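Local coordinates for oligopeptide ABC transporter, periplasmic oligopeptide-binding protein, putative (Thermotoga maritima MSB8, PDB 5IPW), which probably binds oligopeptides in the periplasm and delivers them to an ABC transporter for uptake, at residues Asp516-Gly521 against Glu550-Leu555; Val506-Ser511 against Ala576-Ile581; Lys16-Tyr21 against Pro47-Pro52. All coordinates share one frame; numbering follows the deposited sequence.

Contact 1 (Asp516-Gly521 against Glu550-Leu555)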
# COMPACT_ATOMS: atom_id res chain seq x y z
N ASP A 516 6.10 11.02 13.45
CA ASP A 516 5.19 11.94 12.79
C ASP A 516 5.18 13.25 13.55
O ASP A 516 5.52 13.30 14.73
CB ASP A 516 3.77 11.39 12.75
CG ASP A 516 2.85 12.25 11.89
OD1 ASP A 516 2.95 12.14 10.65
OD2 ASP A 516 2.07 13.04 12.46
N PHE A 517 4.76 14.31 12.88
CA PHE A 517 4.75 15.63 13.47
C PHE A 517 3.98 15.72 14.78
O PHE A 517 4.41 16.45 15.67
CB PHE A 517 4.19 16.64 12.48
CG PHE A 517 4.98 16.74 11.21
CD1 PHE A 517 6.32 17.05 11.25
CD2 PHE A 517 4.39 16.50 9.99
CE1 PHE A 517 7.06 17.14 10.09
CE2 PHE A 517 5.12 16.58 8.82
CZ PHE A 517 6.46 16.90 8.87
N TRP A 518 2.87 14.98 14.90
CA TRP A 518 1.97 15.19 16.04
C TRP A 518 2.59 14.79 17.38
O TRP A 518 2.23 15.37 18.40
CB TRP A 518 0.58 14.55 15.83
CG TRP A 518 0.45 13.04 16.00
CD1 TRP A 518 0.47 12.11 15.01
CD2 TRP A 518 0.23 12.32 17.22
NE1 TRP A 518 0.31 10.85 15.54
CE2 TRP A 518 0.15 10.95 16.89
CE3 TRP A 518 0.10 12.70 18.56
CZ2 TRP A 518 -0.04 9.95 17.86
CZ3 TRP A 518 -0.09 11.70 19.53
CH2 TRP A 518 -0.15 10.35 19.17
N TYR A 519 3.52 13.84 17.39
CA TYR A 519 4.20 13.48 18.63
C TYR A 519 5.70 13.70 18.61
O TYR A 519 6.41 13.18 19.46
CB TYR A 519 3.90 12.03 19.01
CG TYR A 519 4.38 10.99 18.03
CD1 TYR A 519 5.66 10.45 18.11
CD2 TYR A 519 3.53 10.51 17.04
CE1 TYR A 519 6.09 9.49 17.23
CE2 TYR A 519 3.95 9.54 16.16
CZ TYR A 519 5.23 9.03 16.25
OH TYR A 519 5.65 8.07 15.36
N ILE A 520 6.18 14.50 17.66
CA ILE A 520 7.62 14.59 17.43
C ILE A 520 8.37 15.16 18.64
O ILE A 520 9.42 14.65 19.01
CB ILE A 520 7.95 15.36 16.12
CG1 ILE A 520 9.41 15.15 15.74
CG2 ILE A 520 7.63 16.84 16.22
CD1 ILE A 520 9.72 15.60 14.33
N GLY A 521 7.80 16.19 19.27
CA GLY A 521 8.34 16.73 20.51
C GLY A 521 8.43 15.74 21.66
O GLY A 521 9.29 15.87 22.52
N GLU A 550 -0.74 10.15 29.29
CA GLU A 550 -0.64 8.71 29.54
C GLU A 550 -1.25 7.89 28.40
O GLU A 550 -0.83 6.77 28.11
CB GLU A 550 -1.33 8.36 30.87
CG GLU A 550 -0.88 7.04 31.48
CD GLU A 550 0.61 7.02 31.79
OE1 GLU A 550 1.15 8.06 32.21
OE2 GLU A 550 1.25 5.95 31.62
N VAL A 551 -2.25 8.47 27.75
CA VAL A 551 -2.93 7.85 26.63
C VAL A 551 -1.98 7.64 25.42
O VAL A 551 -2.19 6.73 24.61
CB VAL A 551 -4.18 8.66 26.25
CG1 VAL A 551 -3.82 9.97 25.57
CG2 VAL A 551 -5.13 7.83 25.40
N VAL A 552 -0.93 8.46 25.32
CA VAL A 552 0.11 8.27 24.31
C VAL A 552 0.96 7.04 24.63
O VAL A 552 1.21 6.21 23.76
CB VAL A 552 1.02 9.52 24.18
CG1 VAL A 552 2.22 9.24 23.29
CG2 VAL A 552 0.23 10.69 23.62
N TYR A 553 1.41 6.92 25.88
CA TYR A 553 2.17 5.74 26.31
C TYR A 553 1.38 4.46 26.07
O TYR A 553 1.97 3.38 25.94
CB TYR A 553 2.53 5.82 27.79
CG TYR A 553 3.65 6.78 28.17
CD1 TYR A 553 4.71 7.05 27.29
CD2 TYR A 553 3.68 7.39 29.42
CE1 TYR A 553 5.74 7.91 27.65
CE2 TYR A 553 4.70 8.24 29.79
CZ TYR A 553 5.73 8.50 28.90
OH TYR A 553 6.75 9.35 29.26
N ARG A 554 0.06 4.58 26.04
CA ARG A 554 -0.83 3.45 25.80
C ARG A 554 -0.78 2.99 24.35
O ARG A 554 -0.67 1.80 24.07
CB ARG A 554 -2.27 3.81 26.21
CG ARG A 554 -3.00 2.74 27.03
CD ARG A 554 -2.14 2.18 28.16
NE ARG A 554 -1.33 3.21 28.82
CZ ARG A 554 -0.21 2.97 29.51
NH1 ARG A 554 0.26 1.74 29.66
NH2 ARG A 554 0.45 3.99 30.06
N LEU A 555 -0.85 3.96 23.42
CA LEU A 555 -0.72 3.67 21.99
C LEU A 555 0.56 2.91 21.66
O LEU A 555 0.58 2.09 20.74
CB LEU A 555 -0.76 4.96 21.16
CG LEU A 555 -2.15 5.53 20.88
CD1 LEU A 555 -2.02 6.92 20.27
CD2 LEU A 555 -2.95 4.63 19.96
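Trp-518 belongs to a buried cluster of aromatic and aliphatic side chains, where it meets Val-552 and Leu-555 on one side of helix 550-564. Its six-membered ring touches CD1 of Leu-555 through CH2, at 4.1 Å, and comes to 4.2 Å of CG2 of Val-552 through CZ3. The valine methyl lies at the rim, near the ring plane, whereas the leucine methyl approaches at a slant. Val-552 and Leu-555 are three residues apart, so both point at the loop from one helix face, and a broad flat group such as tryptophan can span them.

An Asx turn folds the backbone from which the indole springs: N of Trp-518 donates to OD2 of Asp-516 at 3.2 Å in a nearly straight bond (170°), meeting that oxygen from 37° out of the carboxylate plane. OD1 of Asp-516 forms a salt bridge with Arg-340, so this short side chain ties the turn to strand 340-343. With chi1 at 77°, CG of Trp-518 lies between the backbone N and the carbonyl carbon, turning the six-membered ring to the helix, at which the bond to CB does not aim. CD2 of Tyr-519 lies above one indole face, toward its rim.

NE1 is satisfied by the carbonyl O of Val-506, and Trp-587 stacks on the indole. The arrangement is that of a loop, folded by an Asx turn, packed through a buried tryptophan on one helix face.

Contact 2 (Val506-Ser511 against Ala576-Ile581)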
# COMPACT_ATOMS: atom_id res chain seq x y z
N VAL A 506 2.30 7.00 11.97
CA VAL A 506 1.27 8.02 12.14
C VAL A 506 0.24 7.64 13.22
O VAL A 506 -0.28 8.51 13.91
CB VAL A 506 0.55 8.34 10.81
CG1 VAL A 506 -0.69 9.20 11.04
CG2 VAL A 506 1.50 9.04 9.86
N ILE A 507 -0.05 6.36 13.35
CA ILE A 507 -0.99 5.91 14.35
C ILE A 507 -0.26 5.66 15.67
O ILE A 507 -0.75 6.05 16.73
CB ILE A 507 -1.75 4.64 13.89
CG1 ILE A 507 -2.96 5.02 13.04
CG2 ILE A 507 -2.29 3.85 15.07
CD1 ILE A 507 -2.69 6.02 11.94
N PHE A 508 0.90 5.02 15.59
CA PHE A 508 1.61 4.57 16.78
C PHE A 508 2.92 5.32 17.01
O PHE A 508 3.85 5.20 16.22
CB PHE A 508 1.89 3.08 16.67
CG PHE A 508 0.65 2.26 16.53
CD1 PHE A 508 -0.21 2.12 17.60
CD2 PHE A 508 0.33 1.65 15.33
CE1 PHE A 508 -1.37 1.37 17.49
CE2 PHE A 508 -0.83 0.89 15.21
CZ PHE A 508 -1.68 0.75 16.29
N PRO A 509 3.00 6.09 18.11
CA PRO A 509 4.27 6.70 18.48
C PRO A 509 5.35 5.66 18.70
O PRO A 509 5.09 4.62 19.29
CB PRO A 509 3.93 7.42 19.79
CG PRO A 509 2.49 7.77 19.65
CD PRO A 509 1.88 6.62 18.91
N GLY A 510 6.55 5.95 18.20
CA GLY A 510 7.71 5.08 18.39
C GLY A 510 7.62 3.71 17.73
O GLY A 510 8.30 2.77 18.14
N SER A 511 6.77 3.59 16.71
CA SER A 511 6.70 2.36 15.92
C SER A 511 7.75 2.34 14.81
O SER A 511 8.02 1.30 14.23
CB SER A 511 5.31 2.19 15.32
OG SER A 511 4.97 3.32 14.54
N ALA A 576 -8.75 -1.41 16.99
CA ALA A 576 -9.96 -0.75 17.48
C ALA A 576 -9.63 0.20 18.64
O ALA A 576 -10.07 1.34 18.64
CB ALA A 576 -10.99 -1.78 17.92
N GLU A 577 -8.85 -0.29 19.59
CA GLU A 577 -8.45 0.49 20.76
C GLU A 577 -7.62 1.72 20.38
O GLU A 577 -7.83 2.82 20.90
CB GLU A 577 -7.63 -0.35 21.73
CG GLU A 577 -8.21 -1.72 22.04
CD GLU A 577 -7.77 -2.24 23.38
OE1 GLU A 577 -8.03 -1.56 24.39
OE2 GLU A 577 -7.15 -3.33 23.43
N ALA A 578 -6.68 1.51 19.46
CA ALA A 578 -5.83 2.58 18.97
C ALA A 578 -6.67 3.70 18.36
O ALA A 578 -6.46 4.88 18.65
CB ALA A 578 -4.86 2.04 17.94
N THR A 579 -7.61 3.32 17.50
CA THR A 579 -8.47 4.28 16.83
C THR A 579 -9.45 4.92 17.81
O THR A 579 -9.94 6.02 17.57
CB THR A 579 -9.24 3.63 15.67
OG1 THR A 579 -9.98 2.50 16.16
CG2 THR A 579 -8.28 3.17 14.59
N LYS A 580 -9.76 4.21 18.90
CA LYS A 580 -10.56 4.77 19.99
C LYS A 580 -9.78 5.91 20.60
O LYS A 580 -10.25 7.04 20.66
CB LYS A 580 -10.87 3.69 21.05
CG LYS A 580 -11.70 4.18 22.24
CD LYS A 580 -11.67 3.20 23.41
CE LYS A 580 -12.19 3.85 24.68
NZ LYS A 580 -12.22 2.92 25.84
N ILE A 581 -8.56 5.61 21.03
CA ILE A 581 -7.68 6.61 21.61
C ILE A 581 -7.57 7.86 20.71
O ILE A 581 -7.85 8.97 21.15
CB ILE A 581 -6.29 6.01 21.91
CG1 ILE A 581 -6.38 5.12 23.16
CG2 ILE A 581 -5.25 7.11 22.07
CD1 ILE A 581 -5.15 4.30 23.47
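Ala-578 touches both Phe-508 and Ile-507 with its single methyl group. CB lies 3.6 Å from CE1 of Phe-508 and 3.8 Å from CZ, approaching the far end of the ring at a slant. CG2 of Ile-507 comes to the same methyl at 4.3 Å. Alanine suits this position because a short side chain lets the loop come close to the helix, with the CA atoms of Ile-507 and Ala-578 only 7.5 Å apart.

The phenyl ring is placed by its own neighbour as well: CG2 of Ile-507 lies over the centre of one ring face. CG of Phe-508 is turned anti to its carbonyl carbon (chi1 -59°), which carries the ring out to the helix although the bond to CB does not aim there.

Behind the ring the chain makes a type II beta turn, Phe-508 to Ser-511, with the classic Pro-Gly pair at its two central positions. Proline fits the first of these with its fixed phi, and Gly-510 accepts the positive phi (66°) of the second. The carbonyl O of Phe-508 receives a weak bond from the backbone N of Ser-511 and a shorter one, 2.8 Å, from its OG, which arrives 20° off the carbonyl plane. Serine thus gives the turn a second closure.

Further out, Tyr-559 and Ile-562 of helix 550-564 pack on Phe-508, so the ring is wedged between two successive helices. The carbonyl O of Ile-507 is hydrogen-bonded to NE2 of His-582, one turn beyond Ala-578 on helix 568-584.

Contact 3 (Lys16-Tyr21 against Pro47-Pro52)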
# COMPACT_ATOMS: atom_id res chain seq x y z
N LYS A 16 -19.99 -27.04 -5.33
CA LYS A 16 -19.70 -27.15 -6.76
C LYS A 16 -18.37 -27.81 -6.95
O LYS A 16 -17.40 -27.44 -6.30
CB LYS A 16 -19.63 -25.78 -7.42
CG LYS A 16 -20.95 -25.05 -7.57
CD LYS A 16 -20.78 -23.59 -7.17
CE LYS A 16 -21.26 -22.62 -8.24
NZ LYS A 16 -21.08 -21.23 -7.75
N LYS A 17 -18.31 -28.77 -7.87
CA LYS A 17 -17.06 -29.41 -8.23
C LYS A 17 -16.54 -28.77 -9.50
O LYS A 17 -17.31 -28.41 -10.40
CB LYS A 17 -17.26 -30.90 -8.50
CG LYS A 17 -17.56 -31.75 -7.29
CD LYS A 17 -17.75 -33.21 -7.69
CE LYS A 17 -18.38 -34.04 -6.57
NZ LYS A 17 -17.49 -34.18 -5.39
N ILE A 18 -15.22 -28.65 -9.57
CA ILE A 18 -14.55 -28.37 -10.82
C ILE A 18 -14.16 -29.74 -11.37
O ILE A 18 -13.30 -30.41 -10.80
CB ILE A 18 -13.30 -27.50 -10.60
CG1 ILE A 18 -13.70 -26.14 -10.05
CG2 ILE A 18 -12.54 -27.32 -11.90
CD1 ILE A 18 -12.59 -25.44 -9.31
N THR A 19 -14.79 -30.14 -12.47
CA THR A 19 -14.66 -31.50 -12.99
C THR A 19 -13.78 -31.61 -14.23
O THR A 19 -13.51 -32.72 -14.71
CB THR A 19 -16.05 -32.10 -13.32
OG1 THR A 19 -16.66 -31.35 -14.38
CG2 THR A 19 -16.96 -32.07 -12.09
N GLU A 20 -13.32 -30.48 -14.74
CA GLU A 20 -12.74 -30.41 -16.07
C GLU A 20 -11.90 -29.14 -16.15
O GLU A 20 -12.29 -28.11 -15.59
CB GLU A 20 -13.87 -30.33 -17.09
CG GLU A 20 -13.71 -31.21 -18.32
CD GLU A 20 -14.87 -31.03 -19.30
OE1 GLU A 20 -16.02 -30.81 -18.85
OE2 GLU A 20 -14.62 -31.10 -20.52
N TYR A 21 -10.75 -29.21 -16.83
CA TYR A 21 -9.91 -28.02 -17.01
C TYR A 21 -9.94 -27.55 -18.45
O TYR A 21 -10.02 -28.36 -19.37
CB TYR A 21 -8.47 -28.30 -16.61
CG TYR A 21 -8.27 -28.53 -15.14
CD1 TYR A 21 -8.78 -27.64 -14.21
CD2 TYR A 21 -7.54 -29.62 -14.68
CE1 TYR A 21 -8.59 -27.84 -12.86
CE2 TYR A 21 -7.33 -29.83 -13.32
CZ TYR A 21 -7.87 -28.93 -12.42
OH TYR A 21 -7.69 -29.11 -11.07
N PRO A 47 -4.60 -26.58 -8.18
CA PRO A 47 -4.46 -25.16 -8.55
C PRO A 47 -5.23 -24.24 -7.62
O PRO A 47 -6.19 -24.67 -6.98
CB PRO A 47 -5.07 -25.10 -9.95
CG PRO A 47 -6.01 -26.26 -10.01
CD PRO A 47 -5.33 -27.34 -9.22
N LEU A 48 -4.81 -22.99 -7.53
CA LEU A 48 -5.60 -21.97 -6.84
C LEU A 48 -6.90 -21.80 -7.61
O LEU A 48 -6.93 -21.92 -8.82
CB LEU A 48 -4.82 -20.66 -6.75
CG LEU A 48 -5.56 -19.45 -6.17
CD1 LEU A 48 -5.98 -19.67 -4.73
CD2 LEU A 48 -4.69 -18.21 -6.27
N VAL A 49 -7.98 -21.55 -6.88
CA VAL A 49 -9.30 -21.39 -7.50
C VAL A 49 -9.75 -19.97 -7.26
O VAL A 49 -9.75 -19.50 -6.13
CB VAL A 49 -10.33 -22.38 -6.91
CG1 VAL A 49 -11.68 -22.21 -7.59
CG2 VAL A 49 -9.83 -23.81 -7.07
N VAL A 50 -10.11 -19.29 -8.34
CA VAL A 50 -10.38 -17.87 -8.28
C VAL A 50 -11.82 -17.59 -8.65
O VAL A 50 -12.29 -18.05 -9.67
CB VAL A 50 -9.43 -17.13 -9.23
CG1 VAL A 50 -9.76 -15.63 -9.29
CG2 VAL A 50 -8.02 -17.35 -8.76
N GLN A 51 -12.52 -16.86 -7.79
CA GLN A 51 -13.88 -16.47 -8.10
C GLN A 51 -13.87 -15.10 -8.76
O GLN A 51 -13.32 -14.14 -8.21
CB GLN A 51 -14.76 -16.44 -6.86
CG GLN A 51 -16.22 -16.20 -7.19
CD GLN A 51 -17.04 -16.06 -5.94
OE1 GLN A 51 -17.05 -16.96 -5.09
NE2 GLN A 51 -17.74 -14.93 -5.81
N PRO A 52 -14.46 -15.00 -9.96
CA PRO A 52 -14.48 -13.74 -10.66
C PRO A 52 -15.07 -12.59 -9.88
O PRO A 52 -15.98 -12.79 -9.08
CB PRO A 52 -15.36 -14.03 -11.87
CG PRO A 52 -15.18 -15.47 -12.13
CD PRO A 52 -14.91 -16.12 -10.80
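Ile-18 faces Val-49 with their CA atoms 9.3 Å apart, and Tyr-21 faces Pro-47 at 10.5 Å, so the loop 16-21 runs in the opposite sense to strand 48-51 at a distance bridged by side chains alone. The first pair meets tip to tip. CD1 of Ile-18 nestles in the fork of the valine, 3.8 Å from CG1 and 3.9 Å from CG2. With chi2 at 157° the isoleucine chain is extended, sending CD1 to its full reach; a beta-branched valine answers with two methyls.

Strand 48-51 is the middle strand of a three-stranded mixed sheet, antiparallel to strand 2-4 and parallel to strand 263-265. Alternation along an extended chain turns Pro-47 and Val-49 to the loop, while Leu-48 and Val-50 look to the other side of the sheet and touch Met-3. The loop therefore lies over one sheet face, beside helix 7-14, whose Tyr-10 packs against both Ile-18 and Val-49.

The side chains of Tyr-21 and Pro-47 come from opposite directions, and the outer end of the phenol meets the proline ring, with CG oblique to the aromatic ring. OH lies 3.5 Å from both CG and CD of Pro-47, and CZ is 4.0 Å from CG. The length of tyrosine suits a gap this wide, and a rigid proline offers a compact apolar surface in return. A serine in place of Tyr-21 would probably open a gap beside CG and CD of Pro-47, its short side chain being unable to span the distance.

Overall arrangement
Contact 3 comes first along the chain, closing near the N-terminus before the other two open. Contact 1 is then nested inside the larger loop closed by contact 2. These two are neighbours, with centres about 9 Å apart: both use the loop between strand 489-494 and helix 523-534, and it packs on the successive helices 550-564 and 568-584, which Val-551 and Ile-581 join by packing on each other. Contact 3 lies about 49 Å from contact 1 and 41 Å from contact 2, centre to centre, across the chain's centre from contact 1. Contacts 1 and 2 thus hold one loop against two consecutive helices as a single packed unit, while contact 3 independently packs an N-terminal loop on a distant three-stranded sheet.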